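Local coordinates for protein phosphoribosylformylglycinamidine synthase 2 (Thermus thermophilus, PDB 3VIU) that belongs to the PurM-like family of AIR synthase-related proteins, carrying two pairs of N- and C-terminal domains, and binds ADP and magnesium in separate places, at residues Cys470-Val475 with Ala618-Glu623; Gly624-Ala629 with Arg660-Val665. All coordinates share one frame; numbering follows the deposited sequence.

Overall arrangement
Both interactions are buried and share the sheet of the second AIR synthase-related C-terminal domain, where strands 618-620 and 661-665 run antiparallel as neighbours, but they work in different ways. Interaction 1 reaches across domains: the end of helix 458-475, from the second N-terminal domain, meets edge strand 618-620, and a salt bridge, a magnesium ion and waters join them beside a smaller valine-alanine contact. Interaction 2 stays within the C-terminal domain, pressing helix 625-634 onto strand 661-665 through leucine and alanine, with one water-bridged arginine. The centres of interactions 1 and 2 lie about 9 Å apart. Backbone pairing of His619 with Leu662 and of Val621 with Arg660 ties the two together.

Interaction 1: Cys470-Val475 with Ala618-Glu623; sequences CRNVSV and AHDVAE. With MG (magnesium ion), chain D.
A magnesium ion sits where the second AIR synthase-related N-terminal domain meets the C-terminal domain that follows it, gripped from both segments. Asn472 OD1 at 2.6 Å and Asp620 OD1 at 2.5 Å bind MG, and Asp430 and two waters supply the other ligands. The amide and carboxylate planes stand nearly perpendicular, 87° apart, so the two oxygens converge on the metal from crossed groups. One water also donates to Asp620 OD2, the other to the backbone Asp620 O, so this aspartate steadies both waters and the ion.

Its second oxygen faces the helix. Arg471 NH2 donates to the anti lone pair of Asp620 OD2 at 3.0 Å, almost straight and in the guanidinium plane, in a salt bridge that probably draws some of the carboxylate's negative charge toward OD2. Arg471 reaches there with CG anti to the backbone N (chi1 -169°) and a bend at chi3; its NH1 forms a second salt bridge, with Glu599. In the next shell, Asp448 accepts from Asn472 ND2, which fixes the amide with OD1 toward the ion. Beside the polar cluster Val475 packs on the strand, its CG1 3.9 Å from Ala618 CB and its CG2 4.1 Å from Asp620 CB.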
loop_
_atom_site.group_PDB
_atom_site.type_symbol
_atom_site.label_atom_id
_atom_site.label_comp_id
_atom_site.label_asym_id
_atom_site.label_seq_id
_atom_site.Cartn_x
_atom_site.Cartn_y
_atom_site.Cartn_z
ATOM N N CYS A 470 8.057 -8.878 -1.637
ATOM C CA CYS A 470 8.357 -9.761 -2.756
ATOM C C CYS A 470 8.480 -11.211 -2.290
ATOM O O CYS A 470 8.074 -12.129 -3.001
ATOM C CB CYS A 470 9.648 -9.331 -3.441
ATOM S SG CYS A 470 9.496 -7.796 -4.341
ATOM N N ARG A 471 9.036 -11.409 -1.092
ATOM C CA ARG A 471 9.205 -12.745 -0.545
ATOM C C ARG A 471 7.839 -13.374 -0.289
ATOM O O ARG A 471 7.618 -14.547 -0.594
ATOM C CB ARG A 471 10.004 -12.698 0.767
ATOM C CG ARG A 471 10.450 -14.075 1.277
ATOM C CD ARG A 471 11.099 -13.986 2.642
ATOM N NE ARG A 471 12.114 -12.936 2.679
ATOM C CZ ARG A 471 12.103 -11.912 3.528
ATOM N NH1 ARG A 471 13.069 -11.012 3.476
ATOM N NH2 ARG A 471 11.129 -11.787 4.428
ATOM N N ASN A 472 6.922 -12.584 0.261
ATOM C CA ASN A 472 5.585 -13.077 0.559
ATOM C C ASN A 472 4.820 -13.539 -0.667
ATOM O O ASN A 472 4.065 -14.517 -0.600
ATOM C CB ASN A 472 4.784 -12.018 1.303
ATOM C CG ASN A 472 5.192 -11.912 2.752
ATOM O OD1 ASN A 472 5.296 -12.925 3.443
ATOM N ND2 ASN A 472 5.424 -10.688 3.225
ATOM N N VAL A 473 5.015 -12.841 -1.782
ATOM C CA VAL A 473 4.355 -13.200 -3.029
ATOM C C VAL A 473 5.043 -14.435 -3.606
ATOM O O VAL A 473 4.387 -15.345 -4.098
ATOM C CB VAL A 473 4.416 -12.037 -4.038
ATOM C CG1 VAL A 473 4.130 -12.535 -5.446
ATOM C CG2 VAL A 473 3.407 -10.975 -3.645
ATOM N N SER A 474 6.367 -14.467 -3.526
ATOM C CA SER A 474 7.136 -15.600 -4.029
ATOM C C SER A 474 6.783 -16.862 -3.268
ATOM O O SER A 474 6.755 -17.952 -3.828
ATOM C CB SER A 474 8.637 -15.342 -3.867
ATOM O OG SER A 474 9.029 -14.223 -4.628
ATOM N N VAL A 475 6.527 -16.692 -1.977
ATOM C CA VAL A 475 6.192 -17.789 -1.084
ATOM C C VAL A 475 4.877 -18.499 -1.420
ATOM O O VAL A 475 4.710 -19.673 -1.081
ATOM C CB VAL A 475 6.185 -17.285 0.376
ATOM C CG1 VAL A 475 5.413 -18.226 1.268
ATOM C CG2 VAL A 475 7.616 -17.161 0.861
ATOM N N ALA A 618 4.467 -23.348 2.165
ATOM C CA ALA A 618 5.638 -22.541 2.478
ATOM C C ALA A 618 5.255 -21.347 3.345
ATOM O O ALA A 618 4.110 -20.902 3.352
ATOM C CB ALA A 618 6.299 -22.059 1.183
ATOM N N HIS A 619 6.231 -20.817 4.068
ATOM C CA HIS A 619 5.979 -19.690 4.951
ATOM C C HIS A 619 7.336 -19.075 5.237
ATOM O O HIS A 619 8.264 -19.797 5.590
ATOM C CB HIS A 619 5.351 -20.208 6.247
ATOM C CG HIS A 619 4.898 -19.130 7.176
ATOM N ND1 HIS A 619 5.102 -19.191 8.539
ATOM C CD2 HIS A 619 4.257 -17.962 6.940
ATOM C CE1 HIS A 619 4.609 -18.102 9.103
ATOM N NE2 HIS A 619 4.090 -17.340 8.154
ATOM N N ASP A 620 7.481 -17.763 5.076
ATOM C CA ASP A 620 8.785 -17.179 5.357
ATOM C C ASP A 620 8.922 -16.877 6.840
ATOM O O ASP A 620 7.924 -16.751 7.552
ATOM C CB ASP A 620 9.036 -15.927 4.505
ATOM C CG ASP A 620 8.211 -14.737 4.933
ATOM O OD1 ASP A 620 6.990 -14.898 5.142
ATOM O OD2 ASP A 620 8.792 -13.635 5.036
ATOM N N VAL A 621 10.167 -16.810 7.304
ATOM C CA VAL A 621 10.461 -16.543 8.702
ATOM C C VAL A 621 10.740 -15.052 8.885
ATOM O O VAL A 621 11.788 -14.554 8.477
ATOM C CB VAL A 621 11.690 -17.354 9.164
ATOM C CG1 VAL A 621 11.919 -17.143 10.657
ATOM C CG2 VAL A 621 11.489 -18.834 8.854
ATOM N N ALA A 622 9.801 -14.345 9.504
ATOM C CA ALA A 622 9.960 -12.917 9.706
ATOM C C ALA A 622 10.029 -12.550 11.171
ATOM O O ALA A 622 10.742 -13.189 11.941
ATOM C CB ALA A 622 8.828 -12.164 9.021
ATOM N N GLU A 623 9.285 -11.522 11.565
ATOM C CA GLU A 623 9.324 -11.085 12.953
ATOM C C GLU A 623 8.957 -12.204 13.917
ATOM O O GLU A 623 8.050 -12.992 13.647
ATOM C CB GLU A 623 8.426 -9.858 13.168
ATOM C CG GLU A 623 7.279 -9.679 12.166
ATOM C CD GLU A 623 7.707 -9.074 10.833
ATOM O OE1 GLU A 623 8.383 -8.018 10.839
ATOM O OE2 GLU A 623 7.349 -9.648 9.777
HETATM MG MG MG D . 5.026 -13.592 5.925
HETATM O O HOH W 1 7.004 -12.115 6.140
HETATM O O HOH W 2 5.963 -14.818 7.944
#

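Interaction 2: Gly624-Ala629 with Arg660-Val665; sequences GGLLLA and RVLFTV
Helix 625-634 lies against strand 661-665 inside the C-terminal domain of the second AIR synthase-related pair, and the join is mostly apolar. Leu662 supplies the strand's half, with both methyls at work. Its CD2 meets Leu626 CD1 at 4.0 Å, while its CD1 comes to 4.0 Å from Ala629 CB, so the forked end of this one leucine touches two helix residues three positions apart, on the same side of the helix. Leu662 holds CG anti to its carbonyl carbon (chi1 -67°), whereas Leu626 holds CG anti to its backbone N (chi1 175°), and the two side chains cross at about a right angle, tip against tip. Backbone spacing at this point is 8.3 Å, from Ala629 CA to Leu662 CA.

The polar part lies at the start of the helix and runs through water. One water accepts from Leu626 N at 2.9 Å and from Arg660 NH2 at 3.1 Å; this water lies at the edge of the Arg660 guanidinium, in its plane. It thus joins a backbone N-H of the helix's first turn to the arginine, whose NH2 stays 4.2 Å from Leu626 N itself. The guanidinium is anchored further by carbonyl oxygens: Glu569 takes NH1 and Ala657 takes NE.

Around this contact the layers continue. Leu662 also touches Leu630 and Met633 of the same helix and Leu566 of strand 563-567, while on the far side of the sheet Val661 and Phe663 pack against helix 596-611.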
loop_
_atom_site.group_PDB
_atom_site.type_symbol
_atom_site.label_atom_id
_atom_site.label_comp_id
_atom_site.label_asym_id
_atom_site.label_seq_id
_atom_site.Cartn_x
_atom_site.Cartn_y
_atom_site.Cartn_z
ATOM N N GLY A 624 9.690 -12.283 15.030
ATOM C CA GLY A 624 9.436 -13.315 16.018
ATOM C C GLY A 624 10.322 -14.544 15.874
ATOM O O GLY A 624 10.343 -15.414 16.744
ATOM N N GLY A 625 11.039 -14.636 14.759
ATOM C CA GLY A 625 11.940 -15.756 14.550
ATOM C C GLY A 625 11.360 -17.097 14.135
ATOM O O GLY A 625 10.150 -17.260 13.949
ATOM N N LEU A 626 12.260 -18.068 14.016
ATOM C CA LEU A 626 11.937 -19.425 13.600
ATOM C C LEU A 626 10.762 -20.082 14.315
ATOM O O LEU A 626 9.896 -20.665 13.671
ATOM C CB LEU A 626 13.177 -20.317 13.739
ATOM C CG LEU A 626 12.938 -21.805 13.455
ATOM C CD1 LEU A 626 12.418 -21.997 12.036
ATOM C CD2 LEU A 626 14.223 -22.580 13.657
ATOM N N LEU A 627 10.729 -19.999 15.637
ATOM C CA LEU A 627 9.653 -20.628 16.394
ATOM C C LEU A 627 8.282 -20.009 16.129
ATOM O O LEU A 627 7.291 -20.728 15.977
ATOM C CB LEU A 627 9.977 -20.611 17.895
ATOM C CG LEU A 627 10.429 -21.947 18.505
ATOM C CD1 LEU A 627 11.400 -22.662 17.600
ATOM C CD2 LEU A 627 11.060 -21.690 19.857
ATOM N N LEU A 628 8.215 -18.682 16.067
ATOM C CA LEU A 628 6.931 -18.055 15.803
ATOM C C LEU A 628 6.436 -18.473 14.416
ATOM O O LEU A 628 5.270 -18.829 14.252
ATOM C CB LEU A 628 7.025 -16.532 15.896
ATOM C CG LEU A 628 5.614 -15.939 15.872
ATOM C CD1 LEU A 628 5.337 -15.263 17.198
ATOM C CD2 LEU A 628 5.465 -14.970 14.712
ATOM N N ALA A 629 7.323 -18.453 13.423
ATOM C CA ALA A 629 6.941 -18.852 12.072
ATOM C C ALA A 629 6.357 -20.255 12.129
ATOM O O ALA A 629 5.305 -20.534 11.555
ATOM C CB ALA A 629 8.155 -18.834 11.151
ATOM N N ARG A 660 14.802 -16.126 4.721
ATOM C CA ARG A 660 14.614 -17.458 5.296
ATOM C C ARG A 660 13.195 -17.974 5.032
ATOM O O ARG A 660 12.210 -17.292 5.325
ATOM C CB ARG A 660 14.901 -17.425 6.797
ATOM C CG ARG A 660 16.298 -16.902 7.128
ATOM C CD ARG A 660 16.682 -17.189 8.573
ATOM N NE ARG A 660 15.855 -16.451 9.523
ATOM C CZ ARG A 660 15.815 -16.701 10.827
ATOM N NH1 ARG A 660 16.553 -17.674 11.339
ATOM N NH2 ARG A 660 15.043 -15.972 11.618
ATOM N N VAL A 661 13.099 -19.184 4.477
ATOM C CA VAL A 661 11.810 -19.791 4.140
ATOM C C VAL A 661 11.650 -21.252 4.562
ATOM O O VAL A 661 12.544 -22.080 4.364
ATOM C CB VAL A 661 11.551 -19.729 2.607
ATOM C CG1 VAL A 661 10.238 -20.421 2.264
ATOM C CG2 VAL A 661 11.522 -18.285 2.139
ATOM N N LEU A 662 10.484 -21.556 5.123
ATOM C CA LEU A 662 10.143 -22.907 5.553
ATOM C C LEU A 662 9.192 -23.521 4.529
ATOM O O LEU A 662 8.337 -22.830 3.986
ATOM C CB LEU A 662 9.435 -22.870 6.907
ATOM C CG LEU A 662 10.217 -22.424 8.142
ATOM C CD1 LEU A 662 9.266 -22.222 9.330
ATOM C CD2 LEU A 662 11.259 -23.474 8.458
ATOM N N PHE A 663 9.338 -24.813 4.263
ATOM C CA PHE A 663 8.440 -25.494 3.332
ATOM C C PHE A 663 8.476 -26.998 3.549
ATOM O O PHE A 663 9.413 -27.527 4.148
ATOM C CB PHE A 663 8.782 -25.151 1.878
ATOM C CG PHE A 663 10.007 -25.834 1.355
ATOM C CD1 PHE A 663 9.897 -26.917 0.493
ATOM C CD2 PHE A 663 11.271 -25.393 1.714
ATOM C CE1 PHE A 663 11.027 -27.550 -0.005
ATOM C CE2 PHE A 663 12.401 -26.018 1.225
ATOM C CZ PHE A 663 12.279 -27.100 0.362
ATOM N N THR A 664 7.439 -27.686 3.085
ATOM C CA THR A 664 7.370 -29.126 3.255
ATOM C C THR A 664 7.288 -29.847 1.916
ATOM O O THR A 664 6.756 -29.316 0.937
ATOM C CB THR A 664 6.156 -29.518 4.097
ATOM O OG1 THR A 664 4.976 -29.417 3.301
ATOM C CG2 THR A 664 6.019 -28.595 5.296
ATOM N N VAL A 665 7.822 -31.062 1.880
ATOM C CA VAL A 665 7.818 -31.875 0.668
ATOM C C VAL A 665 7.275 -33.238 1.033
ATOM O O VAL A 665 7.295 -33.630 2.200
ATOM C CB VAL A 665 9.253 -32.082 0.104
ATOM C CG1 VAL A 665 9.873 -30.757 -0.240
ATOM C CG2 VAL A 665 10.115 -32.803 1.122
HETATM O O HOH W 3 15.053 -17.478 14.320
#